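Local coordinates for protein muramidase (Trichobolus zukalii, PDB 6ZMV) that probably cleaves bacterial peptidoglycan as a lysozyme-type glycoside hydrolase of family 25, at residues A[92-97]-A[114-119]. Numbering follows the deposited sequence. Where two conformers were deposited one is given.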
loop_
_atom_site.group_PDB
_atom_site.type_symbol
_atom_site.label_atom_id
_atom_site.label_comp_id
_atom_site.label_asym_id
_atom_site.label_seq_id
_atom_site.Cartn_x
_atom_site.Cartn_y
_atom_site.Cartn_z
ATOM N N GLY A 92 5.848 -3.865 -1.504
ATOM C CA GLY A 92 5.614 -2.517 -1.026
ATOM C C GLY A 92 4.399 -1.892 -1.700
ATOM O O GLY A 92 4.094 -2.206 -2.853
ATOM N N MET A 93 3.723 -0.987 -0.996
ATOM C CA MET A 93 2.479 -0.341 -1.474
ATOM C C MET A 93 2.717 1.149 -1.762
ATOM O O MET A 93 3.216 1.885 -0.887
ATOM C CB MET A 93 1.355 -0.560 -0.446
ATOM C CG MET A 93 0.059 0.015 -0.901
ATOM S SD MET A 93 -1.272 -0.316 0.304
ATOM C CE MET A 93 -1.133 1.116 1.345
ATOM N N LEU A 94 2.370 1.562 -2.969
ATOM C CA LEU A 94 2.353 2.959 -3.393
ATOM C C LEU A 94 1.029 3.591 -3.023
ATOM O O LEU A 94 -0.008 3.161 -3.542
ATOM C CB LEU A 94 2.574 3.049 -4.893
ATOM C CG LEU A 94 2.525 4.435 -5.493
ATOM C CD1 LEU A 94 3.538 5.389 -4.914
ATOM C CD2 LEU A 94 2.653 4.400 -6.969
ATOM N N ASP A 95 1.028 4.532 -2.099
ATOM C CA ASP A 95 -0.194 5.147 -1.535
ATOM C C ASP A 95 -0.519 6.455 -2.255
ATOM O O ASP A 95 0.130 7.455 -2.013
ATOM C CB ASP A 95 0.002 5.388 -0.028
ATOM C CG ASP A 95 -1.095 6.197 0.624
ATOM O OD1 ASP A 95 -2.093 6.474 -0.059
ATOM O OD2 ASP A 95 -0.934 6.587 1.797
ATOM N N MET A 96 -1.519 6.425 -3.128
ATOM C CA MET A 96 -1.967 7.618 -3.862
ATOM C C MET A 96 -3.137 8.241 -3.092
ATOM O O MET A 96 -4.152 7.600 -2.799
ATOM C CB MET A 96 -2.396 7.248 -5.280
ATOM C CG MET A 96 -1.342 6.540 -6.085
ATOM S SD MET A 96 0.304 7.214 -6.092
ATOM C CE MET A 96 0.065 8.819 -6.842
ATOM N N GLU A 97 -2.991 9.501 -2.766
ATOM C CA GLU A 97 -3.888 10.235 -1.853
ATOM C C GLU A 97 -4.249 11.566 -2.502
ATOM O O GLU A 97 -3.421 12.097 -3.298
ATOM C CB GLU A 97 -3.133 10.603 -0.569
ATOM C CG GLU A 97 -2.681 9.448 0.280
ATOM C CD GLU A 97 -3.770 8.942 1.180
ATOM O OE1 GLU A 97 -3.758 7.719 1.391
ATOM O OE2 GLU A 97 -4.639 9.730 1.638
ATOM N N ASN A 114 2.446 8.811 -15.987
ATOM C CA ASN A 114 3.917 8.693 -16.206
ATOM C C ASN A 114 4.651 8.617 -14.857
ATOM O O ASN A 114 5.608 7.869 -14.734
ATOM C CB ASN A 114 4.437 9.849 -17.072
ATOM C CG ASN A 114 4.017 9.756 -18.513
ATOM O OD1 ASN A 114 3.612 8.682 -18.963
ATOM N ND2 ASN A 114 4.093 10.884 -19.184
ATOM N N TRP A 115 4.233 9.423 -13.896
ATOM C CA TRP A 115 4.893 9.476 -12.573
ATOM C C TRP A 115 4.710 8.106 -11.884
ATOM O O TRP A 115 5.682 7.520 -11.387
ATOM C CB TRP A 115 4.243 10.556 -11.699
ATOM C CG TRP A 115 4.953 10.804 -10.420
ATOM C CD1 TRP A 115 5.883 11.773 -10.248
ATOM C CD2 TRP A 115 4.877 10.069 -9.179
ATOM N NE1 TRP A 115 6.389 11.704 -8.969
ATOM C CE2 TRP A 115 5.827 10.641 -8.301
ATOM C CE3 TRP A 115 4.145 8.983 -8.747
ATOM C CZ2 TRP A 115 5.994 10.190 -6.995
ATOM C CZ3 TRP A 115 4.318 8.513 -7.482
ATOM C CH2 TRP A 115 5.267 9.083 -6.634
ATOM N N ILE A 116 3.496 7.574 -11.889
ATOM C CA ILE A 116 3.262 6.250 -11.271
ATOM C C ILE A 116 4.061 5.187 -12.013
ATOM O O ILE A 116 4.629 4.321 -11.392
ATOM C CB ILE A 116 1.779 5.934 -11.248
ATOM C CG1 ILE A 116 1.019 6.915 -10.365
ATOM C CG2 ILE A 116 1.518 4.492 -10.803
ATOM C CD1 ILE A 116 -0.509 6.835 -10.489
ATOM N N SER A 117 4.116 5.247 -13.333
ATOM C CA SER A 117 4.893 4.271 -14.140
ATOM C C SER A 117 6.335 4.259 -13.682
ATOM O O SER A 117 6.976 3.236 -13.540
ATOM C CB SER A 117 4.845 4.576 -15.619
ATOM O OG SER A 117 3.555 4.450 -16.138
ATOM N N ASP A 118 6.890 5.446 -13.517
ATOM C CA ASP A 118 8.309 5.537 -13.121
ATOM C C ASP A 118 8.491 4.955 -11.717
ATOM O O ASP A 118 9.461 4.223 -11.504
ATOM C CB ASP A 118 8.784 6.990 -13.130
ATOM C CG ASP A 118 9.064 7.625 -14.475
ATOM O OD1 ASP A 118 9.053 6.913 -15.443
ATOM O OD2 ASP A 118 9.228 8.870 -14.479
ATOM N N PHE A 119 7.586 5.252 -10.788
ATOM C CA PHE A 119 7.673 4.646 -9.451
ATOM C C PHE A 119 7.594 3.140 -9.573
ATOM O O PHE A 119 8.437 2.409 -8.986
ATOM C CB PHE A 119 6.592 5.184 -8.528
ATOM C CG PHE A 119 6.723 4.697 -7.101
ATOM C CD1 PHE A 119 6.355 3.394 -6.763
ATOM C CD2 PHE A 119 7.230 5.523 -6.116
ATOM C CE1 PHE A 119 6.508 2.948 -5.467
ATOM C CE2 PHE A 119 7.421 5.078 -4.827
ATOM C CZ PHE A 119 7.026 3.793 -4.493
#
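Leu-94 sets its methyl CD1 squarely over the ring of Phe-119: the carbon stands 3.6 Å from the ring centroid and 1° off the ring normal, the geometry of a CH-pi contact. Leu-94 CD1 lies 3.9 Å from each of the six Phe-119 ring carbons, which confirms the centring. With CG anti to the backbone N in both residues (chi1 178° in Leu-94), each side chain extends toward the other segment, and the second torsions decide which methyl and which ring face meet. The second methyl of Leu-94, CD2, fits between neighbours, 3.8 Å from Phe-119 CD1 and 4.0 Å from Ile-116 CG2. Leu-94 CD1 also meets the edge of the Trp-115 indole, near the ring plane, 4.1 Å from Trp-115 CZ3.

Met-96 adds its terminal methyl. With the chain bent at chi2 and chi3, Met-96 CE comes to 4.1 Å from Ile-116 CG1, the two side chains crossing at a slant. Beyond the pair, the Phe-119 ring meets His-60 and also touches Ala-73 and Phe-76 of helix 69-78, while the indole NE1 of Trp-115 is hydrogen-bonded to Ser-67 O.

An alanine in place of Phe-119 would probably leave the CD1 methyl of Leu-94 without its aromatic platform and open a gap between strand and helix.

The axes of strand 93-95 and helix 114-119 run nearly antiparallel, at 155°, as expected within the beta-alpha-beta crossover 93-95, 109-127, 132-136 of this TIM-barrel-clan fold. No hydrogen bond links the segments and all five touching residues are buried, so the helix's seat on the strand and Met-96 just beyond it depends on the fit of methyls and rings.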